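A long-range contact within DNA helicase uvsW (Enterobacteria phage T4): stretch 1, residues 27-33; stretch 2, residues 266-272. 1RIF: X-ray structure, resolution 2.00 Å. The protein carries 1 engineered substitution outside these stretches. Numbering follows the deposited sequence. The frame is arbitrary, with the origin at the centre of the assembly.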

# COMPACT_ATOMS: atom_id res chain seq x y z
N ASP A 27 17.86 1.55 -15.42
CA ASP A 27 18.50 2.77 -14.94
C ASP A 27 17.43 3.80 -14.63
O ASP A 27 17.55 4.57 -13.67
CB ASP A 27 19.46 3.35 -16.00
CG ASP A 27 20.68 2.47 -16.22
OD1 ASP A 27 21.01 1.67 -15.31
OD2 ASP A 27 21.32 2.58 -17.29
N PHE A 28 16.38 3.79 -15.44
CA PHE A 28 15.26 4.71 -15.27
C PHE A 28 14.62 4.51 -13.89
O PHE A 28 14.44 5.47 -13.15
CB PHE A 28 14.22 4.47 -16.38
CG PHE A 28 13.02 5.38 -16.32
CD1 PHE A 28 13.14 6.74 -16.59
CD2 PHE A 28 11.76 4.88 -15.99
CE1 PHE A 28 12.03 7.59 -16.52
CE2 PHE A 28 10.64 5.73 -15.92
CZ PHE A 28 10.78 7.08 -16.18
N PHE A 29 14.31 3.27 -13.56
CA PHE A 29 13.69 2.96 -12.28
C PHE A 29 14.68 2.65 -11.16
O PHE A 29 14.55 1.66 -10.45
CB PHE A 29 12.71 1.79 -12.45
CG PHE A 29 11.47 2.15 -13.21
CD1 PHE A 29 11.27 1.68 -14.51
CD2 PHE A 29 10.51 2.98 -12.63
CE1 PHE A 29 10.11 2.04 -15.22
CE2 PHE A 29 9.35 3.35 -13.33
CZ PHE A 29 9.15 2.88 -14.63
N SER A 30 15.67 3.52 -11.00
CA SER A 30 16.67 3.35 -9.96
C SER A 30 16.94 4.71 -9.33
O SER A 30 16.59 5.75 -9.89
CB SER A 30 17.98 2.81 -10.53
OG SER A 30 18.77 3.87 -11.04
N PHE A 31 17.56 4.70 -8.16
CA PHE A 31 17.91 5.92 -7.49
C PHE A 31 19.07 5.66 -6.55
O PHE A 31 19.34 4.52 -6.18
CB PHE A 31 16.70 6.51 -6.73
CG PHE A 31 16.15 5.62 -5.65
CD1 PHE A 31 16.69 5.67 -4.36
CD2 PHE A 31 15.10 4.75 -5.91
CE1 PHE A 31 16.17 4.85 -3.35
CE2 PHE A 31 14.58 3.93 -4.91
CZ PHE A 31 15.11 3.98 -3.63
N GLU A 32 19.76 6.73 -6.20
CA GLU A 32 20.91 6.66 -5.33
C GLU A 32 20.45 6.41 -3.90
O GLU A 32 19.58 7.12 -3.40
CB GLU A 32 21.63 7.99 -5.41
CG GLU A 32 23.10 7.97 -5.11
CD GLU A 32 23.70 9.35 -5.22
OE1 GLU A 32 23.58 10.13 -4.25
OE2 GLU A 32 24.27 9.65 -6.29
N ALA A 33 21.02 5.40 -3.24
CA ALA A 33 20.66 5.11 -1.86
C ALA A 33 21.36 6.12 -0.94
O ALA A 33 22.55 6.38 -1.09
CB ALA A 33 21.09 3.70 -1.50
N LYS A 266 12.53 13.75 -2.10
CA LYS A 266 13.48 12.71 -1.71
C LYS A 266 13.72 11.74 -2.87
O LYS A 266 12.80 11.42 -3.62
CB LYS A 266 12.97 11.96 -0.48
CG LYS A 266 12.94 12.77 0.82
CD LYS A 266 14.34 12.96 1.42
CE LYS A 266 15.12 14.09 0.75
NZ LYS A 266 14.56 15.43 1.08
N ALA A 267 14.97 11.28 -3.00
CA ALA A 267 15.35 10.36 -4.07
C ALA A 267 14.52 9.07 -4.14
O ALA A 267 14.24 8.56 -5.24
CB ALA A 267 16.83 10.00 -3.93
N ASN A 268 14.11 8.57 -2.98
CA ASN A 268 13.34 7.33 -2.91
C ASN A 268 11.82 7.42 -3.07
O ASN A 268 11.14 6.40 -2.96
CB ASN A 268 13.67 6.61 -1.60
CG ASN A 268 13.35 7.45 -0.37
OD1 ASN A 268 13.71 7.08 0.74
ND2 ASN A 268 12.68 8.58 -0.57
N ILE A 269 11.28 8.61 -3.32
CA ILE A 269 9.83 8.76 -3.49
C ILE A 269 9.29 7.67 -4.42
O ILE A 269 8.15 7.23 -4.31
CB ILE A 269 9.45 10.13 -4.09
CG1 ILE A 269 7.93 10.22 -4.30
CG2 ILE A 269 10.16 10.35 -5.42
CD1 ILE A 269 7.12 10.15 -3.02
N MET A 270 10.14 7.24 -5.34
CA MET A 270 9.80 6.23 -6.33
C MET A 270 9.35 4.89 -5.73
O MET A 270 8.44 4.25 -6.26
CB MET A 270 10.99 6.04 -7.26
CG MET A 270 10.68 5.29 -8.53
SD MET A 270 11.98 5.55 -9.76
CE MET A 270 11.07 6.44 -11.05
N GLN A 271 9.97 4.45 -4.64
CA GLN A 271 9.57 3.17 -4.07
C GLN A 271 8.36 3.24 -3.14
O GLN A 271 7.88 2.22 -2.68
CB GLN A 271 10.74 2.46 -3.38
CG GLN A 271 11.35 3.15 -2.20
CD GLN A 271 12.40 2.27 -1.51
OE1 GLN A 271 13.21 2.76 -0.73
NE2 GLN A 271 12.37 0.96 -1.79
N TYR A 272 7.87 4.45 -2.88
CA TYR A 272 6.68 4.59 -2.05
C TYR A 272 5.48 4.48 -2.98
O TYR A 272 4.46 3.92 -2.61
CB TYR A 272 6.68 5.92 -1.28
CG TYR A 272 7.75 5.98 -0.19
CD1 TYR A 272 9.09 6.24 -0.52
CD2 TYR A 272 7.45 5.71 1.14
CE1 TYR A 272 10.09 6.23 0.46
CE2 TYR A 272 8.44 5.69 2.13
CZ TYR A 272 9.76 5.95 1.77
OH TYR A 272 10.76 5.92 2.73

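No hydrogen bond links the two stretches; packing of side chains against side chains and backbone joins them, burying 340 Å² in total, most of it at Phe-31 and Met-270. Phe-31 lies in a short strand with its CA-to-CB bond directed toward the second stretch, and its p rotamer (chi1 62°, chi2 86°) lays the ring against the Lys-266 to Ile-269 type I turn and against Gln-271 in the helix that follows. Asn-268 CA sits over one face, 3.8 Å from the ring centroid and 12° off the normal, a CH-pi contact in which a polarised backbone C-H meets the aromatic cloud. Phe-31 CE1 also comes within 3.5 Å of Asn-268 CB, while the Asn-268 amide leads away from the contact, so the residue offers the ring its carbon atoms. At the ring edge, Phe-31 CZ lies 3.7 Å from Gln-271 OE1, where an electron-rich oxygen can face the positive rim of the aromatic ring. Ala-267 adds its carbonyl, with O 3.5 Å from Phe-31 CG, and a small methyl, with CB 4.0 Å from Glu-32 O; Glu-32 itself turns its carboxylate away and stays exposed.

Met-270 makes the second centre. Its CA-to-CB bond points toward the first stretch and, with chi1 and chi2 both t, the side chain is extended as far as SD; chi3, at -115° between wells, places CE 3.8 Å from Phe-29 CD2 and 4.1 Å from Phe-28 O. Its SD approaches the Phe-29 ring obliquely, 5.4 Å from the centroid. The flexible, apolar thioether suits this place where helix passes through Phe-29 into strand. Phe-29, the first residue to leave helical phi/psi, holds its buried ring in the m rotamer. Beside it, Ser-30 directs its CA-to-CB bond away from the second stretch, and in the p rotamer (chi1 84°) its OG donates to Asp-27 O at 3.0 Å, tying the strand's start back to the helix.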